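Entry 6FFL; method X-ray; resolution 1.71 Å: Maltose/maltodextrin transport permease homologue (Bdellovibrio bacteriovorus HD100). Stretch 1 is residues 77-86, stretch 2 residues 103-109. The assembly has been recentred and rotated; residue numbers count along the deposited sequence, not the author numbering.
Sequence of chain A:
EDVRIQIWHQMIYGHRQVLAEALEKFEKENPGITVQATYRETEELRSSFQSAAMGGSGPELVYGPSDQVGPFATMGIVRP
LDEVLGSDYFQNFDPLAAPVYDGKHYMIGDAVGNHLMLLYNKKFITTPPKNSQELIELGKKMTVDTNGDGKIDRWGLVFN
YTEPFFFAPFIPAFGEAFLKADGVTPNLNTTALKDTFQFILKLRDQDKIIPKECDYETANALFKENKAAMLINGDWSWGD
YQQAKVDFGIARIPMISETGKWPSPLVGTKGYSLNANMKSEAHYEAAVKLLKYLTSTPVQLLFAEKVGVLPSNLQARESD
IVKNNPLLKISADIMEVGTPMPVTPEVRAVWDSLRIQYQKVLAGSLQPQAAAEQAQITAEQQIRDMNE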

ATOM      1  N   ILE A  77      21.660   5.631  -1.211  1.00 16.03           N
ATOM      2  CA  ILE A  77      21.110   6.764  -1.944  1.00 17.86           C
ATOM      3  C   ILE A  77      20.151   7.608  -1.109  1.00 22.08           C
ATOM      4  O   ILE A  77      19.614   8.596  -1.626  1.00 18.50           O
ATOM      5  CB  ILE A  77      20.441   6.314  -3.259  1.00 16.69           C
ATOM      6  CG1 ILE A  77      19.282   5.351  -2.979  1.00 17.73           C
ATOM      7  CG2 ILE A  77      21.500   5.708  -4.197  1.00 19.19           C
ATOM      8  CD1 ILE A  77      18.531   4.885  -4.254  1.00 17.32           C
ATOM      9  N   VAL A  78      19.925   7.269   0.161  1.00 18.56           N
ATOM     10  CA  VAL A  78      19.152   8.133   1.049  1.00 14.66           C
ATOM     11  C   VAL A  78      19.902   8.315   2.362  1.00 19.52           C
ATOM     12  O   VAL A  78      20.697   7.459   2.769  1.00 21.16           O
ATOM     13  CB  VAL A  78      17.735   7.592   1.326  1.00 13.68           C
ATOM     14  CG1 VAL A  78      16.883   7.686   0.056  1.00 18.09           C
ATOM     15  CG2 VAL A  78      17.801   6.163   1.879  1.00 18.05           C
ATOM     16  N   ARG A  79      19.633   9.441   3.033  1.00 16.68           N
ATOM     17  CA  ARG A  79      20.384   9.845   4.228  1.00 19.47           C
ATOM     18  C   ARG A  79      19.725   9.310   5.497  1.00 18.16           C
ATOM     19  O   ARG A  79      18.495   9.332   5.608  1.00 20.15           O
ATOM     20  CB  ARG A  79      20.453  11.365   4.332  1.00 23.31           C
ATOM     21  CG  ARG A  79      21.033  12.053   3.117  1.00 29.11           C
ATOM     22  CD  ARG A  79      20.913  13.569   3.237  1.00 27.05           C
ATOM     23  NE  ARG A  79      21.766  14.228   2.250  1.00 28.26           N
ATOM     24  CZ  ARG A  79      22.907  14.839   2.530  1.00 38.36           C
ATOM     25  NH1 ARG A  79      23.334  14.917   3.788  1.00 33.88           N
ATOM     26  NH2 ARG A  79      23.609  15.392   1.551  1.00 43.66           N
ATOM     27  N   PRO A  80      20.494   8.832   6.475  1.00 18.30           N
ATOM     28  CA  PRO A  80      19.904   8.562   7.794  1.00 17.81           C
ATOM     29  C   PRO A  80      19.340   9.858   8.355  1.00 22.86           C
ATOM     30  O   PRO A  80      19.962  10.912   8.238  1.00 21.08           O
ATOM     31  CB  PRO A  80      21.089   8.063   8.633  1.00 21.31           C
ATOM     32  CG  PRO A  80      22.172   7.747   7.656  1.00 29.70           C
ATOM     33  CD  PRO A  80      21.952   8.622   6.464  1.00 18.89           C
ATOM     34  N   LEU A  81      18.145   9.777   8.944  1.00 17.92           N
ATOM     35  CA  LEU A  81      17.456  10.968   9.432  1.00 17.64           C
ATOM     36  C   LEU A  81      17.700  11.243  10.907  1.00 24.33           C
ATOM     37  O   LEU A  81      17.325  12.316  11.393  1.00 25.20           O
ATOM     38  CB  LEU A  81      15.945  10.836   9.191  1.00 16.38           C
ATOM     39  CG  LEU A  81      15.585  10.744   7.714  1.00 16.73           C
ATOM     40  CD1 LEU A  81      14.091  10.539   7.539  1.00 16.42           C
ATOM     41  CD2 LEU A  81      16.079  11.983   6.963  1.00 19.12           C
ATOM     42  N   ASP A  82      18.315  10.302  11.622  1.00 23.46           N
ATOM     43  CA  ASP A  82      18.477  10.429  13.067  1.00 30.38           C
ATOM     44  C   ASP A  82      19.211  11.710  13.446  1.00 34.57           C
ATOM     45  O   ASP A  82      18.784  12.441  14.345  1.00 32.89           O
ATOM     46  CB  ASP A  82      19.211   9.198  13.590  1.00 33.11           C
ATOM     47  CG  ASP A  82      18.474   7.917  13.250  1.00 34.57           C
ATOM     48  OD1 ASP A  82      18.670   7.382  12.127  1.00 26.60           O
ATOM     49  OD2 ASP A  82      17.666   7.478  14.093  1.00 33.21           O
ATOM     50  N   GLU A  83      20.319  11.997  12.770  1.00 31.30           N
ATOM     51  CA  GLU A  83      21.066  13.215  13.052  1.00 42.43           C
ATOM     52  C   GLU A  83      20.393  14.443  12.454  1.00 45.17           C
ATOM     53  O   GLU A  83      20.556  15.553  12.977  1.00 51.95           O
ATOM     54  CB  GLU A  83      22.498  13.080  12.524  1.00 46.43           C
ATOM     55  CG  GLU A  83      23.144  11.703  12.750  1.00 58.37           C
ATOM     56  CD  GLU A  83      22.700  10.643  11.738  1.00 66.89           C
ATOM     57  OE1 GLU A  83      21.892  10.969  10.839  1.00 64.16           O
ATOM     58  OE2 GLU A  83      23.155   9.482  11.847  1.00 66.68           O
ATOM     59  N   VAL A  84      19.634  14.261  11.372  1.00 36.51           N
ATOM     60  CA  VAL A  84      18.957  15.377  10.718  1.00 34.74           C
ATOM     61  C   VAL A  84      17.840  15.920  11.601  1.00 32.08           C
ATOM     62  O   VAL A  84      17.729  17.133  11.817  1.00 39.14           O
ATOM     63  CB  VAL A  84      18.415  14.935   9.346  1.00 32.24           C
ATOM     64  CG1 VAL A  84      17.566  16.035   8.725  1.00 36.58           C
ATOM     65  CG2 VAL A  84      19.564  14.539   8.419  1.00 38.04           C
ATOM     66  N   LEU A  85      16.990  15.030  12.116  1.00 26.19           N
ATOM     67  CA  LEU A  85      15.799  15.427  12.859  1.00 33.86           C
ATOM     68  C   LEU A  85      15.932  15.279  14.372  1.00 36.94           C
ATOM     69  O   LEU A  85      15.136  15.879  15.104  1.00 36.19           O
ATOM     70  CB  LEU A  85      14.587  14.617  12.372  1.00 27.94           C
ATOM     71  CG  LEU A  85      14.297  14.766  10.874  1.00 26.74           C
ATOM     72  CD1 LEU A  85      13.218  13.812  10.416  1.00 25.00           C
ATOM     73  CD2 LEU A  85      13.928  16.206  10.541  1.00 33.89           C
ATOM     74  N   GLY A  86      16.900  14.515  14.858  1.00 33.30           N
ATOM     75  CA  GLY A  86      17.035  14.281  16.291  1.00 40.23           C
ATOM     76  C   GLY A  86      16.214  13.098  16.773  1.00 37.53           C
ATOM     77  O   GLY A  86      15.198  12.724  16.190  1.00 35.09           O
ATOM     78  N   GLY A 103      19.577  -0.259  12.186  1.00 29.28           N
ATOM     79  CA  GLY A 103      19.701   0.594  13.346  1.00 33.28           C
ATOM     80  C   GLY A 103      19.429   2.064  13.126  1.00 30.64           C
ATOM     81  O   GLY A 103      19.632   2.850  14.055  1.00 29.23           O
ATOM     82  N   LYS A 104      18.968   2.467  11.942  1.00 23.12           N
ATOM     83  CA  LYS A 104      18.768   3.878  11.639  1.00 22.50           C
ATOM     84  C   LYS A 104      17.382   4.114  11.058  1.00 19.21           C
ATOM     85  O   LYS A 104      16.714   3.193  10.571  1.00 21.92           O
ATOM     86  CB  LYS A 104      19.820   4.402  10.649  1.00 22.31           C
ATOM     87  CG  LYS A 104      21.249   4.374  11.196  1.00 28.02           C
ATOM     88  CD  LYS A 104      22.287   4.563  10.095  1.00 37.99           C
ATOM     89  CE  LYS A 104      23.592   3.849  10.433  1.00 54.24           C
ATOM     90  NZ  LYS A 104      24.725   4.305   9.576  1.00 63.90           N
ATOM     91  N   HIS A 105      16.974   5.385  11.082  1.00 19.03           N
ATOM     92  CA  HIS A 105      15.703   5.832  10.512  1.00 16.75           C
ATOM     93  C   HIS A 105      15.960   6.457   9.145  1.00 19.67           C
ATOM     94  O   HIS A 105      16.561   7.527   9.060  1.00 20.76           O
ATOM     95  CB  HIS A 105      15.022   6.864  11.408  1.00 17.77           C
ATOM     96  CG  HIS A 105      14.479   6.317  12.690  1.00 25.28           C
ATOM     97  ND1 HIS A 105      15.081   6.546  13.908  1.00 29.65           N
ATOM     98  CD2 HIS A 105      13.367   5.587  12.952  1.00 26.08           C
ATOM     99  CE1 HIS A 105      14.375   5.967  14.863  1.00 29.51           C
ATOM    100  NE2 HIS A 105      13.331   5.379  14.311  1.00 28.87           N
ATOM    101  N   TYR A 106      15.456   5.831   8.080  1.00 14.48           N
ATOM    102  CA  TYR A 106      15.634   6.402   6.753  1.00 14.63           C
ATOM    103  C   TYR A 106      14.371   7.057   6.205  1.00 14.77           C
ATOM    104  O   TYR A 106      14.427   7.672   5.135  1.00 15.10           O
ATOM    105  CB  TYR A 106      16.129   5.321   5.768  1.00 13.57           C
ATOM    106  CG  TYR A 106      17.561   4.880   6.042  1.00 16.33           C
ATOM    107  CD1 TYR A 106      18.637   5.642   5.606  1.00 15.26           C
ATOM    108  CD2 TYR A 106      17.825   3.701   6.726  1.00 16.48           C
ATOM    109  CE1 TYR A 106      19.955   5.236   5.849  1.00 17.13           C
ATOM    110  CE2 TYR A 106      19.127   3.294   6.982  1.00 19.25           C
ATOM    111  CZ  TYR A 106      20.179   4.060   6.540  1.00 18.82           C
ATOM    112  OH  TYR A 106      21.463   3.644   6.796  1.00 20.77           O
ATOM    113  N   MET A 107      13.240   6.952   6.908  1.00 16.43           N
ATOM    114  CA  MET A 107      11.968   7.416   6.384  1.00 14.59           C
ATOM    115  C   MET A 107      11.106   7.924   7.532  1.00 13.82           C
ATOM    116  O   MET A 107      11.127   7.345   8.621  1.00 14.63           O
ATOM    117  CB  MET A 107      11.239   6.282   5.644  1.00 15.30           C
ATOM    118  CG  MET A 107       9.802   6.592   5.319  1.00 18.77           C
ATOM    119  SD  MET A 107       8.934   5.257   4.473  1.00 16.08           S
ATOM    120  CE  MET A 107       9.746   5.264   2.865  1.00 15.39           C
ATOM    121  N   ILE A 108      10.342   8.990   7.293  1.00 14.30           N
ATOM    122  CA  ILE A 108       9.292   9.384   8.228  1.00 12.96           C
ATOM    123  C   ILE A 108       7.992   9.556   7.452  1.00 15.20           C
ATOM    124  O   ILE A 108       7.925  10.345   6.498  1.00 15.13           O
ATOM    125  CB  ILE A 108       9.636  10.661   9.020  1.00 15.65           C
ATOM    126  CG1 ILE A 108       8.418  11.102   9.824  1.00 20.65           C
ATOM    127  CG2 ILE A 108      10.107  11.796   8.100  1.00 15.23           C
ATOM    128  CD1 ILE A 108       8.160  10.208  11.018  1.00 25.44           C
ATOM    129  N   GLY A 109       6.963   8.820   7.866  1.00 12.18           N
ATOM    130  CA  GLY A 109       5.670   8.897   7.225  1.00 11.65           C
ATOM    131  C   GLY A 109       4.737   9.884   7.901  1.00 12.95           C
ATOM    132  O   GLY A 109       4.877  10.187   9.084  1.00 16.00           O
TER
HETATM  133  O   HOH W   1      16.227   9.632   4.275  1.00 17.88           O

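A polar group that is drawn into a protein contact loses its share of solvent, and the contact is favoured when the protein, or a bound water, pays that group back. The packing of residues 77-86 against residues 103-109 in this maltose/maltodextrin permease homologue illustrates the bookkeeping well, because the account centres on one residue, His-105, and rests on three direct hydrogen bonds, with one water completing it.

Two of them end on the same carboxylate. The backbone N of His-105 donates to OD1 of Asp-82 at 2.8 Å, with an N-H...O angle of 174°, and ND1 of the His-105 ring donates to OD2 of Asp-82, also at 2.8 Å, with an angle of 160°. Asp-82 thus grips main chain and side chain of one residue at once, giving one oxygen to each. OD2 lies at the edge of the imidazole, near its plane, where the hydrogen on ND1 points. Although the CA-to-CB bond of Asp-82 runs sideways to the other stretch, its m rotamer brings the carboxylate nearer, and OD1 also rests 3.5 Å from CB of Lys-104.

The third bond runs the other way. The backbone N of Leu-81 donates to O of His-105 at 2.8 Å and 164°, so that both the amide and the carbonyl of His-105 are satisfied by neighbouring residues of the first stretch. The carbonyl of Leu-81 is engaged within its own stretch, accepting from N of Leu-85 at 2.8 Å, just as O of Asp-82 accepts from N of Gly-86 at 2.8 Å. Asp-82 therefore serves the helix with its backbone and the contact with its side chain.

Water takes part as well. O of Arg-79 and O of Tyr-106 are both acceptors and cannot bond to each other; a single water donates to both, at 2.6 Å from O of Arg-79 and 2.8 Å from O of Tyr-106.

Beside this polar network the side-chain packing is largely apolar. The Tyr-106 ring meets CG2 of Val-78 through its CD1 at 3.9 Å and CG of Pro-80 through its CE1 at 3.8 Å. Proline, having no amide hydrogen, makes no donor demand here: its N simply packs 3.7 Å from CE1 of Tyr-106. Further along, CD1 of Leu-81 lies 3.7 Å from N of Met-107 and 4.2 Å from CG2 of Ile-108, a methyl that CD1 of Leu-85 also approaches, at 4.4 Å.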